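Alpha-amylase (Eisenia fetida, PDB 6M4K) probably hydrolyses internal alpha-1,4-glucosidic linkages of starch-like polysaccharides, as a calcium-binding glycoside hydrolase of family 13. Local coordinates at residues P50-I55 against T114-N119; T329-A334 against I417-G422. One frame throughout, in Å; residues are numbered along the deposited sequence. Where two conformers were deposited one is given.

Contact 1 of 2, residues P50-I55 against T114-N119; sequences PNEHRI and TGSDGN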
ATOM      1  N   PRO A  50     -13.103   2.514  -7.696  1.00 12.98           N
ATOM      2  CA  PRO A  50     -13.533   3.250  -8.889  1.00 14.49           C
ATOM      3  C   PRO A  50     -14.996   3.027  -9.232  1.00 12.35           C
ATOM      4  O   PRO A  50     -15.498   3.635 -10.184  1.00 14.49           O
ATOM      5  CB  PRO A  50     -12.636   2.652  -9.977  1.00 14.32           C
ATOM      6  CG  PRO A  50     -12.538   1.213  -9.553  1.00 13.90           C
ATOM      7  CD  PRO A  50     -12.423   1.252  -8.052  1.00 12.90           C
ATOM      8  N   ASN A  51     -15.666   2.125  -8.518  1.00 13.34           N
ATOM      9  CA  ASN A  51     -17.077   1.865  -8.755  1.00 14.01           C
ATOM     10  C   ASN A  51     -17.929   2.965  -8.118  1.00 14.63           C
ATOM     11  O   ASN A  51     -17.441   3.804  -7.351  1.00 14.82           O
ATOM     12  CB  ASN A  51     -17.466   0.525  -8.146  1.00 15.23           C
ATOM     13  CG  ASN A  51     -17.250   0.510  -6.665  1.00 14.05           C
ATOM     14  OD1 ASN A  51     -16.107   0.534  -6.206  1.00 14.55           O
ATOM     15  ND2 ASN A  51     -18.327   0.512  -5.897  1.00 15.81           N
ATOM     16  N   GLU A  52     -19.225   2.936  -8.423  1.00 14.00           N
ATOM     17  CA  GLU A  52     -20.147   3.894  -7.828  1.00 14.67           C
ATOM     18  C   GLU A  52     -20.211   3.698  -6.323  1.00 13.36           C
ATOM     19  O   GLU A  52     -20.536   2.607  -5.840  1.00 14.31           O
ATOM     20  CB  GLU A  52     -21.540   3.739  -8.426  1.00 14.62           C
ATOM     21  CG  GLU A  52     -22.493   4.740  -7.808  1.00 16.30           C
ATOM     22  CD  GLU A  52     -23.882   4.719  -8.391  1.00 15.49           C
ATOM     23  OE1 GLU A  52     -24.316   3.693  -8.966  1.00 17.72           O
ATOM     24  OE2 GLU A  52     -24.560   5.761  -8.254  1.00 16.26           O
ATOM     25  N   HIS A  53     -19.947   4.774  -5.588  1.00 14.13           N
ATOM     26  CA  HIS A  53     -19.910   4.737  -4.138  1.00 13.76           C
ATOM     27  C   HIS A  53     -20.868   5.774  -3.563  1.00 13.91           C
ATOM     28  O   HIS A  53     -21.359   6.670  -4.256  1.00 14.18           O
ATOM     29  CB  HIS A  53     -18.486   5.004  -3.626  1.00 14.03           C
ATOM     30  CG  HIS A  53     -17.887   6.261  -4.173  1.00 13.16           C
ATOM     31  ND1 HIS A  53     -18.203   7.513  -3.685  1.00 14.13           N
ATOM     32  CD2 HIS A  53     -17.034   6.464  -5.207  1.00 14.68           C
ATOM     33  CE1 HIS A  53     -17.543   8.427  -4.374  1.00 14.66           C
ATOM     34  NE2 HIS A  53     -16.830   7.820  -5.306  1.00 14.93           N
ATOM     35  N   ARG A  54     -21.103   5.645  -2.264  1.00 13.01           N
ATOM     36  CA  ARG A  54     -21.959   6.578  -1.549  1.00 15.03           C
ATOM     37  C   ARG A  54     -21.413   7.994  -1.683  1.00 13.27           C
ATOM     38  O   ARG A  54     -20.199   8.219  -1.684  1.00 14.97           O
ATOM     39  CB  ARG A  54     -21.993   6.180  -0.073  1.00 14.85           C
ATOM     40  CG  ARG A  54     -23.063   6.889   0.759  1.00 16.70           C
ATOM     41  CD  ARG A  54     -23.123   6.350   2.179  1.00 16.02           C
ATOM     42  NE  ARG A  54     -24.255   6.945   2.897  1.00 17.54           N
ATOM     43  CZ  ARG A  54     -24.925   6.340   3.873  1.00 18.85           C
ATOM     44  NH1 ARG A  54     -24.596   5.121   4.266  1.00 19.53           N
ATOM     45  NH2 ARG A  54     -25.956   6.954   4.450  1.00 20.22           N
ATOM     46  N   ILE A  55     -22.322   8.956  -1.799  1.00 15.12           N
ATOM     47  CA  ILE A  55     -21.982  10.355  -1.611  1.00 15.94           C
ATOM     48  C   ILE A  55     -22.468  10.733  -0.221  1.00 17.26           C
ATOM     49  O   ILE A  55     -23.668  10.629   0.077  1.00 17.99           O
ATOM     50  CB  ILE A  55     -22.610  11.246  -2.694  1.00 17.44           C
ATOM     51  CG1 ILE A  55     -22.047  10.897  -4.074  1.00 19.27           C
ATOM     52  CG2 ILE A  55     -22.344  12.719  -2.376  1.00 20.13           C
ATOM     53  CD1 ILE A  55     -20.548  11.094  -4.186  1.00 21.62           C
ATOM     54  N   THR A 114     -28.206   8.655  -2.817  0.50 18.91           N
ATOM     55  CA  THR A 114     -27.715   8.195  -4.100  0.50 19.90           C
ATOM     56  C   THR A 114     -26.198   8.093  -4.060  0.50 20.21           C
ATOM     57  O   THR A 114     -25.533   8.636  -3.171  0.50 20.48           O
ATOM     58  CB  THR A 114     -28.164   9.109  -5.241  0.50 18.05           C
ATOM     59  OG1 THR A 114     -27.774  10.463  -4.964  0.50 15.66           O
ATOM     60  CG2 THR A 114     -29.687   9.048  -5.410  0.50 16.74           C
ATOM     61  N   GLY A 115     -25.661   7.371  -5.040  0.50 17.47           N
ATOM     62  CA  GLY A 115     -24.235   7.231  -5.205  0.50 16.56           C
ATOM     63  C   GLY A 115     -23.665   8.223  -6.203  0.50 15.46           C
ATOM     64  O   GLY A 115     -24.340   9.131  -6.696  0.50 17.23           O
ATOM     65  N   SER A 116     -22.386   8.018  -6.514  1.00 15.63           N
ATOM     66  CA  SER A 116     -21.628   8.913  -7.378  1.00 14.53           C
ATOM     67  C   SER A 116     -22.014   8.808  -8.845  1.00 14.99           C
ATOM     68  O   SER A 116     -21.485   9.580  -9.657  1.00 17.85           O
ATOM     69  CB  SER A 116     -20.130   8.628  -7.216  1.00 14.13           C
ATOM     70  OG  SER A 116     -19.839   7.250  -7.454  1.00 14.84           O
ATOM     71  N   ASP A 117     -22.886   7.867  -9.209  1.00 15.65           N
ATOM     72  CA  ASP A 117     -23.387   7.735 -10.572  1.00 17.27           C
ATOM     73  C   ASP A 117     -24.895   7.928 -10.625  1.00 18.61           C
ATOM     74  O   ASP A 117     -25.514   7.610 -11.646  1.00 21.38           O
ATOM     75  CB  ASP A 117     -22.982   6.381 -11.181  1.00 17.90           C
ATOM     76  CG  ASP A 117     -22.886   6.414 -12.698  1.00 21.27           C
ATOM     77  OD1 ASP A 117     -22.828   7.510 -13.286  1.00 22.37           O
ATOM     78  OD2 ASP A 117     -22.854   5.328 -13.313  1.00 23.35           O
ATOM     79  N   GLY A 118     -25.504   8.414  -9.541  1.00 17.41           N
ATOM     80  CA  GLY A 118     -26.921   8.718  -9.532  1.00 19.89           C
ATOM     81  C   GLY A 118     -27.847   7.601  -9.101  1.00 24.10           C
ATOM     82  O   GLY A 118     -29.057   7.839  -8.994  1.00 22.16           O
ATOM     83  N   ASN A 119     -27.340   6.399  -8.836  1.00 17.61           N
ATOM     84  CA  ASN A 119     -28.213   5.300  -8.442  1.00 18.15           C
ATOM     85  C   ASN A 119     -28.564   5.383  -6.964  1.00 18.37           C
ATOM     86  O   ASN A 119     -27.769   5.837  -6.136  1.00 16.98           O
ATOM     87  CB  ASN A 119     -27.556   3.960  -8.770  1.00 17.33           C
ATOM     88  CG  ASN A 119     -27.529   3.692 -10.258  1.00 21.61           C
ATOM     89  OD1 ASN A 119     -28.573   3.702 -10.922  1.00 25.38           O
ATOM     90  ND2 ASN A 119     -26.337   3.488 -10.803  1.00 20.24           N
TER
HETATM   91  O   HOH W   1     -26.431  10.454  -0.870  1.00 22.26           O
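Glu52 drives its carboxylate into the turn Gly115-Gly118, where it meets Asp117, and onto Asn119 just beyond it. With CG anti to the backbone N (chi1 -180°) and the chain extended beyond it, the acid crosses both of those side chains at about a right angle. OE2 is gripped twice: Asn119 N lies 2.9 Å from Glu52 OE2 on its syn lone pair, whereas Asp117 N approaches the same oxygen from above the carboxylate plane. OE1 takes the amide of Asn119, ND2 to OE1 2.7 Å in a nearly straight bond, and has a second partner in Ser71 OG. A buried carboxylate thus ties a type I beta turn and the residue after it, between strands 112-114 and 120-122 in the catalytic domain, to the loop after barrel strand 44-47. Ser116 works on the other flank. Its CB sits 4.0 Å from the centroid of the His53 ring in a CH-pi contact over the face, and its OG accepts His53 N at 3.1 Å while also bonding Asn75 O. In return Ser116 N reaches His53 O at 2.8 Å. Ile55 closes the far end, laying CD1 3.9 Å from Ser116 CB.

Contact 2 of 2, residues T329-A334 against I417-G422; sequences TAFELA and IAFGRG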
ATOM      1  N   THR A 329      11.212   3.459   5.447  1.00 13.32           N
ATOM      2  CA  THR A 329      10.978   3.141   4.040  1.00 13.29           C
ATOM      3  C   THR A 329      12.276   2.740   3.352  1.00 14.55           C
ATOM      4  O   THR A 329      12.293   1.799   2.548  1.00 13.87           O
ATOM      5  CB  THR A 329      10.313   4.326   3.327  1.00 14.01           C
ATOM      6  OG1 THR A 329       9.072   4.652   3.969  1.00 14.11           O
ATOM      7  CG2 THR A 329      10.042   3.981   1.865  1.00 15.54           C
ATOM      8  N   ALA A 330      13.378   3.426   3.662  1.00 13.80           N
ATOM      9  CA  ALA A 330      14.655   3.055   3.064  1.00 14.26           C
ATOM     10  C   ALA A 330      15.043   1.638   3.449  1.00 14.04           C
ATOM     11  O   ALA A 330      15.492   0.856   2.606  1.00 14.32           O
ATOM     12  CB  ALA A 330      15.746   4.039   3.489  1.00 15.57           C
ATOM     13  N   PHE A 331      14.904   1.293   4.731  1.00 12.82           N
ATOM     14  CA  PHE A 331      15.164  -0.080   5.140  1.00 13.90           C
ATOM     15  C   PHE A 331      14.295  -1.061   4.361  1.00 14.65           C
ATOM     16  O   PHE A 331      14.794  -2.062   3.830  1.00 13.94           O
ATOM     17  CB  PHE A 331      14.961  -0.269   6.646  1.00 14.76           C
ATOM     18  CG  PHE A 331      15.157  -1.695   7.067  1.00 13.11           C
ATOM     19  CD1 PHE A 331      16.434  -2.195   7.259  1.00 15.03           C
ATOM     20  CD2 PHE A 331      14.074  -2.554   7.195  1.00 14.48           C
ATOM     21  CE1 PHE A 331      16.630  -3.514   7.605  1.00 14.30           C
ATOM     22  CE2 PHE A 331      14.269  -3.888   7.523  1.00 14.70           C
ATOM     23  CZ  PHE A 331      15.546  -4.364   7.735  1.00 14.85           C
ATOM     24  N   GLU A 332      12.989  -0.802   4.308  1.00 13.33           N
ATOM     25  CA  GLU A 332      12.064  -1.714   3.638  1.00 14.49           C
ATOM     26  C   GLU A 332      12.441  -1.922   2.173  1.00 13.71           C
ATOM     27  O   GLU A 332      12.339  -3.039   1.651  1.00 13.22           O
ATOM     28  CB  GLU A 332      10.652  -1.150   3.775  1.00 16.22           C
ATOM     29  CG  GLU A 332       9.630  -1.683   2.809  1.00 16.08           C
ATOM     30  CD  GLU A 332       8.373  -0.868   2.885  1.00 13.62           C
ATOM     31  OE1 GLU A 332       7.469  -1.287   3.608  1.00 14.87           O
ATOM     32  OE2 GLU A 332       8.319   0.213   2.240  1.00 15.28           O
ATOM     33  N   LEU A 333      12.894  -0.863   1.501  1.00 12.79           N
ATOM     34  CA  LEU A 333      13.240  -0.929   0.086  1.00 13.12           C
ATOM     35  C   LEU A 333      14.585  -1.599  -0.134  1.00 14.41           C
ATOM     36  O   LEU A 333      14.791  -2.228  -1.176  1.00 13.62           O
ATOM     37  CB  LEU A 333      13.253   0.480  -0.512  1.00 13.91           C
ATOM     38  CG  LEU A 333      11.852   1.036  -0.801  1.00 12.30           C
ATOM     39  CD1 LEU A 333      11.914   2.528  -1.056  1.00 14.46           C
ATOM     40  CD2 LEU A 333      11.240   0.321  -2.008  1.00 14.59           C
ATOM     41  N   ALA A 334      15.517  -1.458   0.810  1.00 13.64           N
ATOM     42  CA  ALA A 334      16.825  -2.082   0.675  1.00 13.91           C
ATOM     43  C   ALA A 334      16.814  -3.549   1.063  1.00 12.73           C
ATOM     44  O   ALA A 334      17.700  -4.294   0.628  1.00 14.44           O
ATOM     45  CB  ALA A 334      17.838  -1.355   1.563  1.00 15.20           C
ATOM     46  N   ILE A 417      23.044  -0.077  11.888  0.50 13.85           N
ATOM     47  CA  ILE A 417      23.181  -1.299  11.116  0.50 14.06           C
ATOM     48  C   ILE A 417      23.756  -0.928   9.764  0.50 11.85           C
ATOM     49  O   ILE A 417      23.694   0.220   9.315  0.50 12.70           O
ATOM     50  CB  ILE A 417      21.855  -2.077  10.924  0.50 14.29           C
ATOM     51  CG1 ILE A 417      20.904  -1.308  10.000  0.50 13.63           C
ATOM     52  CG2 ILE A 417      21.201  -2.364  12.268  0.50 14.68           C
ATOM     53  CD1 ILE A 417      19.645  -2.087   9.632  0.50 14.76           C
ATOM     54  N   ALA A 418      24.317  -1.918   9.106  0.50 12.49           N
ATOM     55  CA  ALA A 418      24.704  -1.692   7.737  0.50 14.73           C
ATOM     56  C   ALA A 418      24.599  -3.013   7.033  0.50 15.52           C
ATOM     57  O   ALA A 418      24.844  -4.073   7.615  0.50 16.44           O
ATOM     58  CB  ALA A 418      26.121  -1.135   7.605  0.50 14.10           C
ATOM     59  N   PHE A 419      24.207  -2.942   5.779  1.00 15.90           N
ATOM     60  CA  PHE A 419      24.207  -4.193   5.038  1.00 15.82           C
ATOM     61  C   PHE A 419      24.247  -3.905   3.549  1.00 15.23           C
ATOM     62  O   PHE A 419      23.921  -2.806   3.092  1.00 15.70           O
ATOM     63  CB  PHE A 419      22.994  -5.079   5.366  1.00 15.77           C
ATOM     64  CG  PHE A 419      21.680  -4.421   5.080  1.00 15.15           C
ATOM     65  CD1 PHE A 419      21.081  -3.619   6.029  1.00 15.65           C
ATOM     66  CD2 PHE A 419      21.055  -4.598   3.855  1.00 15.52           C
ATOM     67  CE1 PHE A 419      19.871  -3.006   5.768  1.00 15.34           C
ATOM     68  CE2 PHE A 419      19.841  -3.987   3.583  1.00 15.20           C
ATOM     69  CZ  PHE A 419      19.254  -3.192   4.540  1.00 14.73           C
ATOM     70  N   GLY A 420      24.658  -4.922   2.803  1.00 15.83           N
ATOM     71  CA  GLY A 420      24.688  -4.867   1.363  1.00 17.15           C
ATOM     72  C   GLY A 420      23.692  -5.830   0.737  1.00 16.43           C
ATOM     73  O   GLY A 420      23.046  -6.645   1.401  1.00 16.61           O
ATOM     74  N   ARG A 421      23.589  -5.720  -0.582  1.00 16.74           N
ATOM     75  CA  ARG A 421      22.814  -6.650  -1.398  1.00 16.00           C
ATOM     76  C   ARG A 421      23.782  -7.162  -2.454  1.00 14.63           C
ATOM     77  O   ARG A 421      24.019  -6.498  -3.468  1.00 17.07           O
ATOM     78  CB  ARG A 421      21.600  -5.961  -2.011  1.00 15.60           C
ATOM     79  CG  ARG A 421      20.623  -5.400  -0.976  1.00 16.02           C
ATOM     80  CD  ARG A 421      19.839  -6.502  -0.274  1.00 16.34           C
ATOM     81  NE  ARG A 421      19.175  -7.376  -1.237  1.00 17.13           N
ATOM     82  CZ  ARG A 421      18.055  -7.074  -1.891  1.00 17.45           C
ATOM     83  NH1 ARG A 421      17.431  -5.916  -1.692  1.00 17.68           N
ATOM     84  NH2 ARG A 421      17.560  -7.952  -2.760  1.00 20.44           N
ATOM     85  N   GLY A 422      24.386  -8.319  -2.183  1.00 17.40           N
ATOM     86  CA  GLY A 422      25.410  -8.837  -3.078  1.00 18.06           C
ATOM     87  C   GLY A 422      26.510  -7.828  -3.323  1.00 16.97           C
ATOM     88  O   GLY A 422      26.993  -7.152  -2.403  1.00 19.49           O
TER
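Helix 329-334 runs beside strand 417-421 with their axes 10.8 Å apart at closest approach and their directions 33° from parallel. Phe419 stands in the gap between them and meets two helix residues. Its CE1 lies 3.8 Å from CE1 of Phe331; the two ring planes are 79° apart in an oblique pairing. Along the same ring, CZ packs 3.8 Å from Ala334 CB, and Ala334 O lies near the ring plane at the CE2 edge. Phe331, its CG anti to the backbone N (chi1 177°), extends far enough from the helix for CE1 to touch Ile417 CD1 at 3.9 Å as well. Trp335 completes this aromatic group, stacked on Phe331 and edge-to-face with Phe419. The polar element is Arg421, whose chain bends at chi2 and chi3 and brings NH1 to 2.8 Å from Ala334 O. The donor stands well above the carbonyl plane, and the other terminal nitrogen, NH2, is bonded to Asn404 O. A methionine here would probably leave the carbonyl of Ala334 without this donor at the end of the helix and cut the link from there to Asn404. A buried, largely apolar seam of this kind joins the TIM barrel to the C-terminal all-beta domain, the helix 322-334 lying between barrel strands 295-297 and 339-344 in sequence, as in other family 13 alpha-amylases.

From the N terminus, the chain passes through barrel strands 19-22 and 44-47 before it enters contact 1 at 50-55. Helix 81-93 and strand 97-102 follow, and residues 114-119 close that loop, so contact 1 ties together two excursions of the catalytic domain that follow consecutive barrel strands. Barrel strands 196-199, 232-235, 255-257 and 295-297 are then traversed before contact 2 opens on helix 322-334; its loop takes in the last barrel strand, 339-344, and helix 389-401, and closes on strand 416-421 of the C-terminal domain. The two loops neither nest nor cross. The centres of the two contacts lie about 43 Å apart, on opposite sides of the chain's centre, one contact within the catalytic domain, the other between domains.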